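Local structure of cellulase (Xanthomonas axonopodis pv. citri, 5HOS) at residues G31-G36 and G300-A305; A64-N69 and I332-A337. The protein probably hydrolyses internal beta-1,4-glucosidic bonds of cellulose, as an endo-beta-1,4-glucanase of glycoside hydrolase family 5. One frame throughout, in Å; residues are numbered along the deposited sequence.

Contact 1 lies in the buried core and contact 2 nearer the surface, their centres about 12 Å apart. Contact 1 joins strand 29-34 to strand 298-306, the first and last strands of the eight-stranded barrel. Contact 2 joins the elements that follow them in the chain, the end of helix 57-65 and helix 330-341. Backbone hydrogen bonds and a side-chain amide dominate contact 1. Contact 2 has a single hydrogen bond across it, with small apolar touches on the buried side. The two meet directly: Met68 packs on Gly31 and Val32, and Leu333 packs on Trp303. Contact 1 closes the sheet; contact 2 joins the loop after helix 57-65 to helix 330-341 in the layer outside it.

Contact 1: G31-G36 and G300-A305; sequences GVNLSG and GWSWWA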
loop_
_atom_site.group_PDB
_atom_site.type_symbol
_atom_site.label_atom_id
_atom_site.label_comp_id
_atom_site.label_asym_id
_atom_site.label_seq_id
_atom_site.Cartn_x
_atom_site.Cartn_y
_atom_site.Cartn_z
ATOM N N GLY A 31 -9.275 -5.041 0.847
ATOM C CA GLY A 31 -8.347 -6.138 0.885
ATOM C C GLY A 31 -7.339 -6.134 1.994
ATOM O O GLY A 31 -7.564 -5.561 3.068
ATOM N N VAL A 32 -6.221 -6.785 1.711
ATOM C CA VAL A 32 -5.253 -7.132 2.725
ATOM C C VAL A 32 -3.839 -7.095 2.151
ATOM O O VAL A 32 -3.618 -7.426 0.983
ATOM C CB VAL A 32 -5.581 -8.525 3.307
ATOM C CG1 VAL A 32 -5.402 -9.625 2.264
ATOM C CG2 VAL A 32 -4.760 -8.803 4.557
ATOM N N ASN A 33 -2.892 -6.679 2.981
ATOM C CA ASN A 33 -1.477 -6.784 2.658
ATOM C C ASN A 33 -1.009 -8.210 2.910
ATOM O O ASN A 33 -1.215 -8.736 4.002
ATOM C CB ASN A 33 -0.643 -5.835 3.518
ATOM C CG ASN A 33 -0.709 -4.409 3.041
ATOM O OD1 ASN A 33 0.144 -3.976 2.266
ATOM N ND2 ASN A 33 -1.706 -3.658 3.522
ATOM N N LEU A 34 -0.398 -8.831 1.903
ATOM C CA LEU A 34 0.258 -10.124 2.081
ATOM C C LEU A 34 1.747 -9.872 2.167
ATOM O O LEU A 34 2.431 -9.728 1.147
ATOM C CB LEU A 34 -0.088 -11.097 0.947
ATOM C CG LEU A 34 -1.553 -11.505 0.819
ATOM C CD1 LEU A 34 -1.693 -12.591 -0.243
ATOM C CD2 LEU A 34 -2.131 -11.989 2.140
ATOM N N SER A 35 2.224 -9.781 3.405
ATOM C CA SER A 35 3.616 -9.511 3.697
ATOM C C SER A 35 4.421 -10.792 3.552
ATOM O O SER A 35 3.950 -11.861 3.929
ATOM C CB SER A 35 3.765 -8.987 5.130
ATOM O OG SER A 35 5.126 -8.828 5.456
ATOM N N GLY A 36 5.642 -10.669 3.040
ATOM C CA GLY A 36 6.527 -11.820 2.868
ATOM C C GLY A 36 7.655 -11.633 1.874
ATOM O O GLY A 36 8.748 -12.114 2.106
ATOM N N GLY A 300 -10.694 2.948 -1.697
ATOM C CA GLY A 300 -10.306 1.627 -1.260
ATOM C C GLY A 300 -9.490 1.594 0.006
ATOM O O GLY A 300 -9.026 2.628 0.500
ATOM N N TRP A 301 -9.343 0.391 0.539
ATOM C CA TRP A 301 -8.475 0.152 1.695
ATOM C C TRP A 301 -7.882 -1.237 1.672
ATOM O O TRP A 301 -8.409 -2.131 1.017
ATOM C CB TRP A 301 -9.212 0.396 3.015
ATOM C CG TRP A 301 -10.571 -0.291 3.209
ATOM C CD1 TRP A 301 -11.789 0.308 3.119
ATOM C CD2 TRP A 301 -10.830 -1.654 3.597
ATOM N NE1 TRP A 301 -12.790 -0.585 3.392
ATOM C CE2 TRP A 301 -12.233 -1.799 3.696
ATOM C CE3 TRP A 301 -10.019 -2.767 3.859
ATOM C CZ2 TRP A 301 -12.847 -3.015 4.041
ATOM C CZ3 TRP A 301 -10.634 -3.978 4.208
ATOM C CH2 TRP A 301 -12.031 -4.085 4.299
ATOM N N SER A 302 -6.767 -1.401 2.386
ATOM C CA SER A 302 -6.120 -2.697 2.527
ATOM C C SER A 302 -5.453 -2.794 3.896
ATOM O O SER A 302 -4.609 -1.970 4.262
ATOM C CB SER A 302 -5.130 -2.999 1.374
ATOM O OG SER A 302 -4.206 -1.944 1.137
ATOM N N TRP A 303 -5.908 -3.787 4.656
ATOM C CA TRP A 303 -5.459 -4.062 6.019
ATOM C C TRP A 303 -4.007 -4.511 6.063
ATOM O O TRP A 303 -3.561 -5.271 5.195
ATOM C CB TRP A 303 -6.350 -5.173 6.590
ATOM C CG TRP A 303 -5.960 -5.731 7.911
ATOM C CD1 TRP A 303 -5.077 -6.750 8.154
ATOM C CD2 TRP A 303 -6.472 -5.331 9.175
ATOM N NE1 TRP A 303 -5.000 -6.995 9.504
ATOM C CE2 TRP A 303 -5.856 -6.145 10.154
ATOM C CE3 TRP A 303 -7.404 -4.364 9.582
ATOM C CZ2 TRP A 303 -6.139 -6.017 11.515
ATOM C CZ3 TRP A 303 -7.684 -4.235 10.935
ATOM C CH2 TRP A 303 -7.056 -5.056 11.882
ATOM N N TRP A 304 -3.277 -4.052 7.079
ATOM C CA TRP A 304 -1.933 -4.549 7.365
ATOM C C TRP A 304 -2.043 -5.400 8.640
ATOM O O TRP A 304 -2.348 -4.848 9.696
ATOM C CB TRP A 304 -0.938 -3.400 7.594
ATOM C CG TRP A 304 0.446 -3.925 7.818
ATOM C CD1 TRP A 304 0.977 -4.357 8.996
ATOM C CD2 TRP A 304 1.455 -4.130 6.825
ATOM N NE1 TRP A 304 2.261 -4.809 8.802
ATOM C CE2 TRP A 304 2.579 -4.688 7.478
ATOM C CE3 TRP A 304 1.519 -3.907 5.447
ATOM C CZ2 TRP A 304 3.757 -5.006 6.799
ATOM C CZ3 TRP A 304 2.690 -4.228 4.770
ATOM C CH2 TRP A 304 3.793 -4.778 5.445
ATOM N N ALA A 305 -1.808 -6.713 8.592
ATOM C CA ALA A 305 -1.430 -7.492 7.394
ATOM C C ALA A 305 -1.767 -8.955 7.610
ATOM O O ALA A 305 -2.210 -9.343 8.680
ATOM C CB ALA A 305 0.058 -7.354 7.115
#
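Asn33 meets Trp303 through its backbone N and its side-chain amide, and Trp304 through the side chain. Its N donates to Trp303 O at 2.7 Å, almost straight on to the carbonyl. Its ND2 donates to the same Trp303 O at 3.0 Å, but from above the carbonyl plane. That oxygen lies in the plane of the Asn33 amide, and the N-H points well at it, at 166°. With CG beside its own backbone N (chi1 -78°), Asn33 can bring both donors to one oxygen.

The same amide crosses the Trp304 side chain at about a right angle. Its plane is turned 54° from the indole, and CG comes within 3.3 Å of Trp304 CE3. The peptide bond between Trp304 and Ala305 is cis. Ala305 CB lies over one face of the Trp304 ring, offset toward the rim, and is 4.0 Å from Asn33 CB.

Further back the strands pair in parallel, Gly31 with Ser302 and Val32 with Trp303. Gly31 N donates to Trp301 O at 3.0 Å, and Trp303 N donates to Gly31 O at 2.9 Å. The Trp301 ring brings its edge to Gly31 O, with CZ3 at 3.6 Å. Val32 CG2 approaches Trp303 CD1 obliquely at 4.2 Å. This pairing closes the (beta/alpha)8 barrel, the fold of family 5 glycoside hydrolases, between its first and last strands.

Asn33 OD1 accepts from Arg72 NH1, and ND2 also bonds to Ala270 O. The amide thus links strand 29-34 to strands 70-75, 267-273 and 298-306. Its rotation is fixed by partners at both ends, and the nearby arginine charge would probably polarise its carbonyl. Trp303 O, buried and gripped by two N-H groups, is well satisfied.

Contact 2: A64-N69 and I332-A337; sequences AGKHMN and ILSPRA
Ser334 reaches from helix 330-341 to the backbone of Lys66, just beyond the end of helix 57-65. Its CB lies 3.6 Å from Lys66 O. From there OG stands anti to the backbone N of Ser334 (chi1 -175°), which carries the hydroxyl across to the other segment. OG donates to Lys66 O at 2.9 Å. It approaches from above the carbonyl plane, 45° out of it, and not along a lone pair. The same OG sits at the edge of the His67 ring, 3.4 Å from CD2. Lys66 CB is also near it, at 3.8 Å, while the amino group of Lys66 goes on to a salt bridge with Asp326.

The Lys66 carbonyl is presented where a Schellman motif ends helix 57-65. Met68 N bonds to Phe63 O and His67 N to Ala64 O, with His67 at positive phi as the C-prime residue. In the barrel, this places the loop before strand 70-75 against the last helix. His67 also has Gly65 O over the centre of one face of its ring.

One turn along, Ala337 CB points toward the loop and touches His67 O at 3.4 Å. Met68 CG lies 4.0 Å from the same methyl. Beyond CG the methionine runs extended, and its CE meets Leu333 CB at 4.0 Å.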
loop_
_atom_site.group_PDB
_atom_site.type_symbol
_atom_site.label_atom_id
_atom_site.label_comp_id
_atom_site.label_asym_id
_atom_site.label_seq_id
_atom_site.Cartn_x
_atom_site.Cartn_y
_atom_site.Cartn_z
ATOM N N ALA A 64 -10.452 -13.971 -0.698
ATOM C CA ALA A 64 -11.613 -13.821 -1.591
ATOM C C ALA A 64 -12.869 -14.416 -0.962
ATOM O O ALA A 64 -13.948 -13.817 -1.046
ATOM C CB ALA A 64 -11.349 -14.462 -2.949
ATOM N N GLY A 65 -12.726 -15.569 -0.303
ATOM C CA GLY A 65 -13.844 -16.196 0.418
ATOM C C GLY A 65 -14.376 -15.324 1.553
ATOM O O GLY A 65 -15.548 -15.410 1.910
ATOM N N LYS A 66 -13.508 -14.476 2.110
ATOM C CA LYS A 66 -13.905 -13.459 3.095
ATOM C C LYS A 66 -14.355 -12.135 2.464
ATOM O O LYS A 66 -14.443 -11.120 3.157
ATOM C CB LYS A 66 -12.758 -13.216 4.082
ATOM C CG LYS A 66 -12.379 -14.441 4.897
ATOM C CD LYS A 66 -13.437 -14.769 5.945
ATOM C CE LYS A 66 -13.615 -16.260 6.128
ATOM N NZ LYS A 66 -14.723 -16.512 7.089
ATOM N N HIS A 67 -14.652 -12.162 1.160
ATOM C CA HIS A 67 -15.232 -11.042 0.404
ATOM C C HIS A 67 -14.273 -9.884 0.121
ATOM O O HIS A 67 -14.717 -8.796 -0.245
ATOM C CB HIS A 67 -16.526 -10.544 1.056
ATOM C CG HIS A 67 -17.428 -11.650 1.485
ATOM N ND1 HIS A 67 -18.069 -12.473 0.586
ATOM C CD2 HIS A 67 -17.750 -12.110 2.714
ATOM C CE1 HIS A 67 -18.772 -13.374 1.242
ATOM N NE2 HIS A 67 -18.595 -13.178 2.536
ATOM N N MET A 68 -12.967 -10.124 0.252
ATOM C CA MET A 68 -11.962 -9.138 -0.147
ATOM C C MET A 68 -11.689 -9.312 -1.623
ATOM O O MET A 68 -11.700 -10.436 -2.125
ATOM C CB MET A 68 -10.671 -9.325 0.647
ATOM C CG MET A 68 -10.797 -8.794 2.048
ATOM S SD MET A 68 -9.439 -9.289 3.097
ATOM C CE MET A 68 -9.870 -8.385 4.589
ATOM N N ASN A 69 -11.453 -8.204 -2.317
ATOM C CA ASN A 69 -11.098 -8.256 -3.731
ATOM C C ASN A 69 -9.699 -7.742 -4.066
ATOM O O ASN A 69 -9.367 -7.630 -5.235
ATOM C CB ASN A 69 -12.151 -7.529 -4.579
ATOM C CG ASN A 69 -12.117 -6.017 -4.400
ATOM O OD1 ASN A 69 -11.438 -5.498 -3.524
ATOM N ND2 ASN A 69 -12.856 -5.307 -5.240
ATOM N N ILE A 332 -15.011 -8.357 11.665
ATOM C CA ILE A 332 -15.337 -6.981 11.275
ATOM C C ILE A 332 -14.945 -6.695 9.825
ATOM O O ILE A 332 -15.725 -6.092 9.086
ATOM C CB ILE A 332 -14.653 -5.961 12.213
ATOM C CG1 ILE A 332 -15.131 -6.178 13.658
ATOM C CG2 ILE A 332 -14.937 -4.528 11.752
ATOM C CD1 ILE A 332 -14.250 -5.553 14.722
ATOM N N LEU A 333 -13.741 -7.110 9.424
ATOM C CA LEU A 333 -13.240 -6.816 8.071
ATOM C C LEU A 333 -14.075 -7.468 6.978
ATOM O O LEU A 333 -14.325 -6.849 5.938
ATOM C CB LEU A 333 -11.779 -7.240 7.917
ATOM C CG LEU A 333 -10.762 -6.487 8.772
ATOM C CD1 LEU A 333 -9.436 -7.234 8.820
ATOM C CD2 LEU A 333 -10.562 -5.063 8.255
ATOM N N SER A 334 -14.511 -8.706 7.220
ATOM C CA SER A 334 -15.223 -9.475 6.203
ATOM C C SER A 334 -16.580 -8.865 5.805
ATOM O O SER A 334 -16.809 -8.643 4.617
ATOM C CB SER A 334 -15.346 -10.953 6.607
ATOM O OG SER A 334 -15.925 -11.711 5.565
ATOM N N PRO A 335 -17.474 -8.577 6.780
ATOM C CA PRO A 335 -18.742 -7.939 6.376
ATOM C C PRO A 335 -18.572 -6.545 5.746
ATOM O O PRO A 335 -19.351 -6.175 4.868
ATOM C CB PRO A 335 -19.565 -7.872 7.677
ATOM C CG PRO A 335 -18.639 -8.226 8.786
ATOM C CD PRO A 335 -17.477 -8.973 8.203
ATOM N N ARG A 336 -17.563 -5.792 6.179
ATOM C CA ARG A 336 -17.271 -4.480 5.583
ATOM C C ARG A 336 -16.768 -4.633 4.144
ATOM O O ARG A 336 -17.198 -3.899 3.249
ATOM C CB ARG A 336 -16.265 -3.709 6.441
ATOM C CG ARG A 336 -16.801 -3.330 7.815
ATOM C CD ARG A 336 -17.787 -2.176 7.734
ATOM N NE ARG A 336 -18.259 -1.768 9.056
ATOM C CZ ARG A 336 -19.132 -0.785 9.288
ATOM N NH1 ARG A 336 -19.487 -0.506 10.538
ATOM N NH2 ARG A 336 -19.654 -0.081 8.284
ATOM N N ALA A 337 -15.881 -5.601 3.926
ATOM C CA ALA A 337 -15.433 -5.945 2.575
ATOM C C ALA A 337 -16.601 -6.374 1.686
ATOM O O ALA A 337 -16.687 -5.960 0.531
ATOM C CB ALA A 337 -14.368 -7.037 2.618
#